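Local structure of flagellar motor switch protein fliG (Aquifex aeolicus, 3HJL) at residues Leu18-Pro23 against Lys86-Pro91; Ser123-Glu128 against Gln180-Glu185; Leu217-Ile222 against Glu231-Lys236; Lys260-Ile265 against Arg310-Ile315. The protein probably forms part of the rotor-mounted switch complex at the base of the flagellum, contributing to torque generation and to control of the direction of rotation. One frame throughout, in Å; residues are numbered along the deposited sequence.

Interaction 1: residues Leu18-Pro23 against Lys86-Pro91; sequences LLLSLP and KKVIPP
L20 and V88 meet near the C-terminal ends of helices 7-21 and 78-88, and the leucine can be followed outward from its backbone. Its CB already touches the valine, lying 3.8 Å from V88 CG2. A chi1 of -60° sets CG beside the backbone N, and the next atom to touch is a methyl beyond it. At the fork the two methyls part. CD1 of L20 rests 4.0 Å from V88 CG1, while CD2 points away from it. L20 also packs on A46 of helix 36-47, and V88 leans on L49 in the loop beyond, so the pair belongs to a larger apolar patch.

V88 answers with both methyls. With CG1 anti to the backbone N (chi1 177°), the fork of the valine faces helix 7-21, CG1 against L20 CD1 and CG2 touching both L20 CB and S21 OG. S21 OG stands 4.0 Å from V88 CG2, a van der Waals contact and no more, since the hydroxyl is hydrogen-bonded to V17 O one turn back in its own helix. A small residue suits this place: S21 is buried against F81 and I85, and its polar atom is satisfied locally.

Within the all-helical N-terminal domain, L20, S21 and V88 thus meet through van der Waals contact, while nearby a weak hydrogen bond from N84 ND2 to S21 O also links the two helices. The small buried area of 109 Å² and the lack of directional bonds between the segments imply a non-directional, partly buried apolar contact, which A46 and L49 extend.

Interaction 2: residues Ser123-Glu128 against Gln180-Glu185; sequences SLLKNE and QILLEE
L125 O accepts a hydrogen bond from E128 N at 3.0 Å, closing a type I beta turn from L125 to E128, while the side chain of L125 reaches across to L182 of helix 172-193. No polar bond crosses between the two segments; what crosses is leucine against leucine.

L182 is the shared partner. Its CG lies anti to the backbone N (chi1 -159°), which sends the fork out between two leucines that are neighbours in sequence. CD1 of L182 meets L125 CD2 at 4.0 Å, the two side chains nearly perpendicular. CD2 of L182 takes the other leucine, at 3.3 Å from L124 CD1, a tight fit whose exact value is doubtful at this resolution. L125 and L182 also both pack on F136 of helix 130-137, and L182 reaches I113 of helix 93-114, so branched apolar chains suit this buried corner of the middle domain.

L124 uses its second methyl at the border of the patch. There L124 CD2 lies 3.5 Å from E185 CG, so the glutamate contributes a methylene. Its chain bends at chi2 (55°), turning the carboxylate away from the leucine.

E128, which opens the EHPQR motif, ends the same turn but packs instead on I133. Chemically, the helices are held by interlocking methyls, with the acidic group kept at the margin where its charge need not be buried.

Interaction 3: residues Leu217-Ile222 against Glu231-Lys236; sequences LILQSI and ERIREK
L219 of helix 212-225 lies obliquely against two side chains of helix 227-237, the aliphatic I233 and the guanidinium of R234, and gives one methyl to each. CD2 leans on I233, reaching I233 CG2 at 3.7 Å. CD1 sits over one face of the R234 guanidinium, 3.5 Å above its plane and displaced toward the rim. Closer to the backbone, L219 CB comes within 3.5 Å of R234 NH1, so the flat group runs along the flank of the leucine.

The arginine reaches this position by a bend. CB of R234 does not face the partner helix, but a chi3 of 111° swings the guanidinium over to it. There it is held by charge: NH2 forms a salt bridge with E216, NH1 another with E230. A flat, delocalised cation suits the place, because its N-H groups can serve carboxylates while its face accepts a hydrocarbon.

I222 and I233 cross nearly at right angles and meet at their ends, with I222 CD1 and I233 CD1 4.0 Å apart. Both L219 and I233 also pack on L207 of helix 199-209, which extends the apolar layer.

The two helices follow one another almost directly in the chain and form a helical hairpin; the axes of segments 217-222 and 231-236 are inclined at 144° and 10.7 Å apart at closest approach. The chemistry is thus divided: methyl contacts fill the interior side, whereas the arginine closes the flank. Its ion pair with E216 links the two helices, while that with E230 stays within its own helix, and together they probably fix the rotation of the guanidinium above L219.

Interaction 4: residues Lys260-Ile265 against Arg310-Ile315; sequences KNTLMI and RQVVNI
T262 faces Q311, and a methyl of L263 reaches V312, where two helices cross in the all-helical C-terminal domain of FliG, a protein built with an armadillo repeat motif. The axes of segments 260-265 and 310-315 are steeply inclined, with a crossing angle of -119° and a closest approach of 9.8 Å.

The polar residues meet without a hydrogen bond between them. The extended Q311 side chain comes in at about a right angle to T262, and its OE1 lies 3.2 Å from T262 CG2. This is a contact of an amide oxygen with a methyl; the threonine hydroxyl is farther off, T262 OG1 being 3.7 Å from Q311 OE1. That hydroxyl is hydrogen-bonded to D259, just ahead of the helix, and chi1 of -57° puts it beside the backbone N, leaving CG2 for the neighbouring helix. Threonine therefore suits a position near a helix start: one branch serves the local polar bond, the other packs. The same side chain also touches A308.

The apolar contacts lie deeper. V312 is a buried residue with a compact, branched side chain. L263 does not point straight at it, but a trans chi1 (-171°) and the turn at the next bond bring a methyl round. The two hydrocarbon tips come together with L263 CD1 4.2 Å from V312 CG2.

How the interactions relate
From the N terminus, interaction 1 closes a loop of 62 intervening residues and ties the first helix of the N-terminal domain to helix 78-88. Interaction 2 closes the next large loop, joining helices 118-125 and 172-193 in the middle domain. Interaction 3 spans only eight residues, a local hairpin, and interaction 4 brings the C-terminal helix 302-320 back to helix 260-268. The four loops follow in series; none nests or crosses. The centres of interactions 1 and 4 stand about 78 Å apart, reflecting an elongated chain. Interactions 3 and 4 are close neighbours, nearest atoms about 5 Å apart, without touching.

Interaction 1: residues Leu18-Pro23 against Lys86-Pro91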
# COMPACT_ATOMS: atom_id res chain seq x y z
N LEU A 18 43.51 2.73 -13.41
CA LEU A 18 44.46 2.00 -12.55
C LEU A 18 45.31 2.96 -11.72
O LEU A 18 45.45 2.78 -10.50
CB LEU A 18 45.38 1.09 -13.37
CG LEU A 18 44.86 -0.26 -13.86
CD1 LEU A 18 45.91 -0.94 -14.76
CD2 LEU A 18 44.51 -1.17 -12.67
N LEU A 19 45.88 3.97 -12.38
CA LEU A 19 46.70 4.99 -11.70
C LEU A 19 45.99 5.56 -10.46
O LEU A 19 46.59 5.67 -9.39
CB LEU A 19 47.06 6.13 -12.67
CG LEU A 19 47.96 7.27 -12.16
CD1 LEU A 19 49.37 6.76 -11.86
CD2 LEU A 19 48.01 8.41 -13.17
N LEU A 20 44.72 5.88 -10.62
CA LEU A 20 43.91 6.47 -9.55
C LEU A 20 43.32 5.46 -8.54
O LEU A 20 43.05 5.84 -7.40
CB LEU A 20 42.79 7.29 -10.18
CG LEU A 20 43.27 8.43 -11.09
CD1 LEU A 20 42.14 8.90 -11.99
CD2 LEU A 20 43.83 9.58 -10.26
N SER A 21 43.14 4.20 -8.95
CA SER A 21 42.47 3.15 -8.15
C SER A 21 43.39 2.21 -7.37
O SER A 21 43.01 1.71 -6.32
CB SER A 21 41.57 2.31 -9.06
OG SER A 21 40.62 3.13 -9.73
N LEU A 22 44.58 1.92 -7.92
CA LEU A 22 45.56 1.02 -7.29
C LEU A 22 46.01 1.54 -5.93
O LEU A 22 45.93 2.74 -5.67
CB LEU A 22 46.81 0.86 -8.19
CG LEU A 22 46.73 -0.03 -9.44
CD1 LEU A 22 47.93 0.23 -10.33
CD2 LEU A 22 46.67 -1.50 -9.07
N PRO A 23 46.53 0.64 -5.06
CA PRO A 23 47.08 1.09 -3.77
C PRO A 23 48.24 2.06 -3.95
O PRO A 23 48.95 1.98 -4.96
CB PRO A 23 47.57 -0.21 -3.12
CG PRO A 23 46.85 -1.30 -3.81
CD PRO A 23 46.60 -0.83 -5.20
N LYS A 86 34.86 3.14 -8.84
CA LYS A 86 33.52 3.76 -8.85
C LYS A 86 33.52 5.28 -8.64
O LYS A 86 32.56 5.95 -9.02
CB LYS A 86 32.57 3.08 -7.84
CG LYS A 86 32.08 1.71 -8.29
CD LYS A 86 31.04 1.15 -7.36
CE LYS A 86 30.32 -0.04 -7.99
NZ LYS A 86 29.35 -0.69 -7.06
N LYS A 87 34.58 5.82 -8.03
CA LYS A 87 34.74 7.28 -7.88
C LYS A 87 35.27 7.92 -9.17
O LYS A 87 34.89 9.04 -9.52
CB LYS A 87 35.67 7.65 -6.72
CG LYS A 87 35.37 7.01 -5.35
CD LYS A 87 33.87 6.91 -5.00
CE LYS A 87 33.20 8.28 -4.87
NZ LYS A 87 31.79 8.16 -4.38
N VAL A 88 36.15 7.20 -9.86
CA VAL A 88 36.78 7.69 -11.08
C VAL A 88 35.79 7.75 -12.24
O VAL A 88 35.62 8.79 -12.87
CB VAL A 88 37.97 6.77 -11.49
CG1 VAL A 88 38.60 7.23 -12.80
CG2 VAL A 88 39.02 6.72 -10.38
N ILE A 89 35.13 6.62 -12.51
CA ILE A 89 34.19 6.49 -13.63
C ILE A 89 32.87 7.17 -13.22
O ILE A 89 32.21 6.69 -12.30
CB ILE A 89 33.92 4.99 -13.98
CG1 ILE A 89 35.23 4.24 -14.24
CG2 ILE A 89 33.00 4.90 -15.21
CD1 ILE A 89 35.05 2.76 -14.57
N PRO A 90 32.47 8.27 -13.91
CA PRO A 90 31.28 9.02 -13.47
C PRO A 90 29.94 8.30 -13.68
O PRO A 90 29.87 7.36 -14.47
CB PRO A 90 31.33 10.29 -14.32
CG PRO A 90 32.07 9.90 -15.53
CD PRO A 90 33.07 8.87 -15.12
N PRO A 91 28.88 8.73 -12.96
CA PRO A 91 27.57 8.10 -13.11
C PRO A 91 26.80 8.64 -14.32
O PRO A 91 27.12 9.73 -14.81
CB PRO A 91 26.87 8.47 -11.81
CG PRO A 91 27.42 9.79 -11.45
CD PRO A 91 28.83 9.82 -11.97

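Interaction 2: residues Ser123-Glu128 against Gln180-Glu185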
# COMPACT_ATOMS: atom_id res chain seq x y z
N SER A 123 2.23 13.66 19.63
CA SER A 123 1.48 12.53 20.22
C SER A 123 1.87 11.18 19.63
O SER A 123 2.08 10.22 20.37
CB SER A 123 -0.02 12.76 20.03
OG SER A 123 -0.76 11.74 20.68
N LEU A 124 1.97 11.11 18.30
CA LEU A 124 2.42 9.88 17.61
C LEU A 124 3.90 9.54 17.82
O LEU A 124 4.30 8.39 17.64
CB LEU A 124 2.16 9.97 16.10
CG LEU A 124 0.70 9.92 15.63
CD1 LEU A 124 0.64 10.18 14.15
CD2 LEU A 124 0.06 8.57 15.96
N LEU A 125 4.72 10.54 18.14
CA LEU A 125 6.17 10.34 18.27
C LEU A 125 6.66 10.08 19.70
O LEU A 125 7.75 9.52 19.87
CB LEU A 125 6.93 11.54 17.69
CG LEU A 125 7.02 11.72 16.17
CD1 LEU A 125 7.63 13.07 15.88
CD2 LEU A 125 7.86 10.61 15.50
N LYS A 126 5.88 10.46 20.71
CA LYS A 126 6.40 10.50 22.10
C LYS A 126 6.78 9.18 22.75
O LYS A 126 7.66 9.17 23.63
CB LYS A 126 5.47 11.30 23.03
CG LYS A 126 4.12 10.69 23.32
CD LYS A 126 3.35 11.60 24.25
CE LYS A 126 2.07 10.99 24.73
NZ LYS A 126 1.46 11.84 25.81
N ASN A 127 6.16 8.08 22.32
CA ASN A 127 6.51 6.73 22.81
C ASN A 127 7.56 6.03 21.94
O ASN A 127 7.95 4.88 22.22
CB ASN A 127 5.25 5.86 22.90
CG ASN A 127 4.27 6.38 23.95
OD1 ASN A 127 4.64 6.59 25.10
ND2 ASN A 127 3.02 6.56 23.55
N GLU A 128 8.02 6.72 20.89
CA GLU A 128 9.04 6.20 20.00
C GLU A 128 10.40 6.35 20.70
O GLU A 128 10.53 7.11 21.66
CB GLU A 128 9.01 6.99 18.67
CG GLU A 128 9.50 6.22 17.46
CD GLU A 128 8.55 5.10 17.00
OE1 GLU A 128 7.37 5.06 17.44
OE2 GLU A 128 9.01 4.28 16.17
N GLN A 180 6.02 7.89 6.25
CA GLN A 180 4.91 7.21 5.60
C GLN A 180 4.08 6.34 6.57
O GLN A 180 2.86 6.28 6.45
CB GLN A 180 5.39 6.37 4.40
CG GLN A 180 5.98 7.22 3.27
CD GLN A 180 6.10 6.48 1.94
OE1 GLN A 180 7.15 5.95 1.60
NE2 GLN A 180 5.02 6.43 1.20
N ILE A 181 4.75 5.67 7.50
CA ILE A 181 4.06 4.92 8.58
C ILE A 181 3.26 5.86 9.49
O ILE A 181 2.19 5.50 9.99
CB ILE A 181 5.07 4.09 9.45
CG1 ILE A 181 5.64 2.91 8.65
CG2 ILE A 181 4.41 3.56 10.76
CD1 ILE A 181 4.61 1.87 8.21
N LEU A 182 3.80 7.06 9.71
CA LEU A 182 3.14 8.08 10.53
C LEU A 182 1.89 8.61 9.77
O LEU A 182 0.83 8.78 10.38
CB LEU A 182 4.14 9.22 10.88
CG LEU A 182 3.81 10.11 12.11
CD1 LEU A 182 5.05 10.80 12.70
CD2 LEU A 182 2.74 11.14 11.78
N LEU A 183 2.00 8.79 8.45
CA LEU A 183 0.86 9.24 7.63
C LEU A 183 -0.27 8.21 7.58
O LEU A 183 -1.43 8.57 7.62
CB LEU A 183 1.32 9.61 6.21
CG LEU A 183 2.09 10.93 6.15
CD1 LEU A 183 2.87 11.06 4.85
CD2 LEU A 183 1.12 12.11 6.36
N GLU A 184 0.09 6.94 7.46
CA GLU A 184 -0.86 5.82 7.53
C GLU A 184 -1.52 5.66 8.91
O GLU A 184 -2.68 5.26 9.00
CB GLU A 184 -0.14 4.51 7.19
CG GLU A 184 0.22 4.43 5.72
CD GLU A 184 1.15 3.28 5.38
OE1 GLU A 184 1.92 2.80 6.24
OE2 GLU A 184 1.11 2.86 4.21
N GLU A 185 -0.77 5.94 9.97
CA GLU A 185 -1.30 5.91 11.33
C GLU A 185 -2.32 7.03 11.55
O GLU A 185 -3.31 6.85 12.26
CB GLU A 185 -0.15 6.02 12.34
CG GLU A 185 -0.55 5.83 13.80
CD GLU A 185 -1.27 4.51 14.06
OE1 GLU A 185 -0.87 3.48 13.46
OE2 GLU A 185 -2.25 4.51 14.84

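Interaction 3: residues Leu217-Ile222 against Glu231-Lys236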
# COMPACT_ATOMS: atom_id res chain seq x y z
N LEU A 217 -30.87 3.73 -14.39
CA LEU A 217 -29.82 4.38 -15.19
C LEU A 217 -28.53 4.63 -14.39
O LEU A 217 -27.44 4.50 -14.94
CB LEU A 217 -30.31 5.69 -15.84
CG LEU A 217 -30.93 5.53 -17.25
CD1 LEU A 217 -32.06 4.50 -17.29
CD2 LEU A 217 -31.41 6.87 -17.79
N ILE A 218 -28.67 4.95 -13.11
CA ILE A 218 -27.50 5.13 -12.23
C ILE A 218 -26.77 3.81 -12.00
O ILE A 218 -25.55 3.73 -12.16
CB ILE A 218 -27.89 5.72 -10.85
CG1 ILE A 218 -28.26 7.20 -10.99
CG2 ILE A 218 -26.74 5.60 -9.86
CD1 ILE A 218 -28.87 7.79 -9.75
N LEU A 219 -27.53 2.78 -11.64
CA LEU A 219 -26.98 1.45 -11.36
C LEU A 219 -26.28 0.83 -12.57
O LEU A 219 -25.20 0.26 -12.43
CB LEU A 219 -28.07 0.50 -10.84
CG LEU A 219 -28.59 0.73 -9.42
CD1 LEU A 219 -29.92 -0.02 -9.20
CD2 LEU A 219 -27.54 0.28 -8.40
N GLN A 220 -26.90 0.97 -13.75
CA GLN A 220 -26.35 0.45 -15.00
C GLN A 220 -24.96 1.04 -15.28
O GLN A 220 -24.03 0.31 -15.60
CB GLN A 220 -27.28 0.75 -16.19
CG GLN A 220 -27.07 -0.14 -17.42
CD GLN A 220 -27.69 -1.55 -17.28
OE1 GLN A 220 -27.71 -2.32 -18.25
NE2 GLN A 220 -28.20 -1.88 -16.09
N SER A 221 -24.85 2.36 -15.15
CA SER A 221 -23.58 3.07 -15.34
C SER A 221 -22.52 2.65 -14.31
O SER A 221 -21.34 2.54 -14.65
CB SER A 221 -23.81 4.59 -15.26
OG SER A 221 -22.61 5.31 -15.43
N ILE A 222 -22.94 2.45 -13.06
CA ILE A 222 -22.03 1.97 -12.00
C ILE A 222 -21.54 0.56 -12.32
O ILE A 222 -20.38 0.26 -12.10
CB ILE A 222 -22.71 1.99 -10.61
CG1 ILE A 222 -22.81 3.43 -10.10
CG2 ILE A 222 -21.90 1.15 -9.60
CD1 ILE A 222 -23.49 3.57 -8.76
N GLU A 231 -23.59 -4.75 -7.94
CA GLU A 231 -24.20 -5.92 -7.32
C GLU A 231 -24.30 -5.81 -5.80
O GLU A 231 -25.32 -6.18 -5.24
CB GLU A 231 -23.44 -7.20 -7.73
CG GLU A 231 -23.89 -8.51 -7.05
CD GLU A 231 -25.32 -8.94 -7.35
OE1 GLU A 231 -25.69 -10.06 -6.93
OE2 GLU A 231 -26.08 -8.19 -8.01
N ARG A 232 -23.25 -5.31 -5.15
CA ARG A 232 -23.27 -5.10 -3.70
C ARG A 232 -24.33 -4.08 -3.29
O ARG A 232 -24.93 -4.22 -2.22
CB ARG A 232 -21.89 -4.70 -3.17
CG ARG A 232 -20.88 -5.85 -3.20
CD ARG A 232 -19.55 -5.53 -2.53
NE ARG A 232 -19.01 -4.21 -2.90
CZ ARG A 232 -19.00 -3.12 -2.12
NH1 ARG A 232 -19.47 -3.12 -0.87
NH2 ARG A 232 -18.47 -1.99 -2.60
N ILE A 233 -24.57 -3.08 -4.14
CA ILE A 233 -25.65 -2.12 -3.92
C ILE A 233 -27.02 -2.80 -4.04
O ILE A 233 -27.87 -2.62 -3.17
CB ILE A 233 -25.59 -0.90 -4.89
CG1 ILE A 233 -24.35 -0.04 -4.62
CG2 ILE A 233 -26.83 -0.03 -4.74
CD1 ILE A 233 -24.04 0.94 -5.73
N ARG A 234 -27.21 -3.58 -5.11
CA ARG A 234 -28.49 -4.28 -5.36
C ARG A 234 -28.86 -5.27 -4.26
O ARG A 234 -30.03 -5.45 -3.96
CB ARG A 234 -28.50 -5.01 -6.71
CG ARG A 234 -28.23 -4.14 -7.94
CD ARG A 234 -28.59 -4.87 -9.23
NE ARG A 234 -29.77 -4.27 -9.88
CZ ARG A 234 -29.73 -3.33 -10.84
NH1 ARG A 234 -28.57 -2.89 -11.36
NH2 ARG A 234 -30.87 -2.85 -11.31
N GLU A 235 -27.85 -5.94 -3.69
CA GLU A 235 -28.04 -6.82 -2.52
C GLU A 235 -28.68 -6.07 -1.34
O GLU A 235 -29.55 -6.61 -0.66
CB GLU A 235 -26.70 -7.42 -2.08
CG GLU A 235 -26.17 -8.52 -3.02
CD GLU A 235 -24.78 -9.02 -2.65
OE1 GLU A 235 -24.14 -8.44 -1.74
OE2 GLU A 235 -24.32 -10.01 -3.28
N LYS A 236 -28.28 -4.82 -1.14
CA LYS A 236 -28.84 -3.98 -0.09
C LYS A 236 -30.21 -3.37 -0.44
O LYS A 236 -30.94 -2.95 0.47
CB LYS A 236 -27.86 -2.87 0.28
CG LYS A 236 -26.50 -3.36 0.79
CD LYS A 236 -26.62 -4.11 2.09
CE LYS A 236 -25.27 -4.36 2.70
NZ LYS A 236 -25.41 -5.11 3.96

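Interaction 4: residues Lys260-Ile265 against Arg310-Ile315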
# COMPACT_ATOMS: atom_id res chain seq x y z
N LYS A 260 -38.62 -26.23 -0.34
CA LYS A 260 -39.07 -26.32 1.06
C LYS A 260 -37.90 -26.30 2.05
O LYS A 260 -37.95 -25.58 3.06
CB LYS A 260 -39.90 -27.61 1.29
CG LYS A 260 -40.34 -27.83 2.75
CD LYS A 260 -41.16 -29.09 2.95
CE LYS A 260 -41.35 -29.34 4.44
NZ LYS A 260 -42.43 -30.30 4.74
N ASN A 261 -36.87 -27.11 1.78
CA ASN A 261 -35.70 -27.20 2.65
C ASN A 261 -34.96 -25.86 2.72
O ASN A 261 -34.55 -25.44 3.81
CB ASN A 261 -34.74 -28.32 2.20
CG ASN A 261 -35.38 -29.72 2.25
OD1 ASN A 261 -36.25 -30.00 3.08
ND2 ASN A 261 -34.94 -30.60 1.35
N THR A 262 -34.80 -25.20 1.58
CA THR A 262 -34.17 -23.87 1.53
C THR A 262 -34.95 -22.85 2.36
O THR A 262 -34.36 -22.12 3.15
CB THR A 262 -34.06 -23.34 0.08
OG1 THR A 262 -33.33 -24.28 -0.72
CG2 THR A 262 -33.36 -21.98 0.04
N LEU A 263 -36.28 -22.84 2.20
CA LEU A 263 -37.14 -21.93 2.97
C LEU A 263 -37.13 -22.24 4.47
O LEU A 263 -37.12 -21.32 5.28
CB LEU A 263 -38.59 -21.98 2.44
CG LEU A 263 -39.55 -20.93 3.01
CD1 LEU A 263 -39.09 -19.53 2.62
CD2 LEU A 263 -40.99 -21.16 2.57
N MET A 264 -37.19 -23.51 4.83
CA MET A 264 -37.11 -23.93 6.24
C MET A 264 -35.85 -23.42 6.90
O MET A 264 -35.91 -22.82 7.98
CB MET A 264 -37.13 -25.46 6.36
CG MET A 264 -38.51 -26.07 6.36
SD MET A 264 -38.59 -27.85 6.60
CE MET A 264 -37.18 -28.16 7.64
N ILE A 265 -34.71 -23.68 6.26
CA ILE A 265 -33.39 -23.28 6.75
C ILE A 265 -33.27 -21.76 6.88
O ILE A 265 -32.78 -21.25 7.89
CB ILE A 265 -32.25 -23.82 5.83
CG1 ILE A 265 -32.16 -25.36 5.93
CG2 ILE A 265 -30.90 -23.21 6.22
CD1 ILE A 265 -31.51 -25.85 7.22
N ARG A 310 -30.29 -15.66 1.30
CA ARG A 310 -29.94 -14.99 0.02
C ARG A 310 -30.52 -15.72 -1.19
O ARG A 310 -30.79 -15.08 -2.20
CB ARG A 310 -28.43 -14.77 -0.14
CG ARG A 310 -27.56 -16.01 -0.30
CD ARG A 310 -26.09 -15.64 -0.55
NE ARG A 310 -25.47 -15.04 0.65
CZ ARG A 310 -24.65 -15.66 1.52
NH1 ARG A 310 -24.27 -16.94 1.37
NH2 ARG A 310 -24.18 -14.98 2.56
N GLN A 311 -30.69 -17.04 -1.10
CA GLN A 311 -31.32 -17.83 -2.17
C GLN A 311 -32.79 -17.45 -2.34
O GLN A 311 -33.28 -17.32 -3.47
CB GLN A 311 -31.17 -19.34 -1.92
CG GLN A 311 -29.81 -19.90 -2.32
CD GLN A 311 -29.64 -21.39 -2.02
OE1 GLN A 311 -30.46 -22.00 -1.33
NE2 GLN A 311 -28.57 -21.98 -2.54
N VAL A 312 -33.50 -17.28 -1.23
CA VAL A 312 -34.89 -16.81 -1.25
C VAL A 312 -34.95 -15.39 -1.85
O VAL A 312 -35.84 -15.10 -2.64
CB VAL A 312 -35.50 -16.80 0.18
CG1 VAL A 312 -36.90 -16.17 0.18
CG2 VAL A 312 -35.55 -18.22 0.77
N VAL A 313 -33.99 -14.54 -1.48
CA VAL A 313 -33.90 -13.17 -2.02
C VAL A 313 -33.60 -13.14 -3.53
O VAL A 313 -34.18 -12.32 -4.26
CB VAL A 313 -32.85 -12.32 -1.23
CG1 VAL A 313 -32.58 -10.97 -1.93
CG2 VAL A 313 -33.31 -12.10 0.21
N ASN A 314 -32.72 -14.03 -4.01
CA ASN A 314 -32.45 -14.18 -5.45
C ASN A 314 -33.73 -14.50 -6.22
O ASN A 314 -33.97 -13.97 -7.31
CB ASN A 314 -31.45 -15.31 -5.73
CG ASN A 314 -30.03 -14.98 -5.29
OD1 ASN A 314 -29.63 -13.82 -5.28
ND2 ASN A 314 -29.26 -16.01 -4.97
N ILE A 315 -34.52 -15.41 -5.65
CA ILE A 315 -35.82 -15.78 -6.21
C ILE A 315 -36.78 -14.60 -6.17
O ILE A 315 -37.47 -14.33 -7.15
CB ILE A 315 -36.42 -17.01 -5.45
CG1 ILE A 315 -35.63 -18.27 -5.80
CG2 ILE A 315 -37.90 -17.20 -5.79
CD1 ILE A 315 -35.89 -19.42 -4.89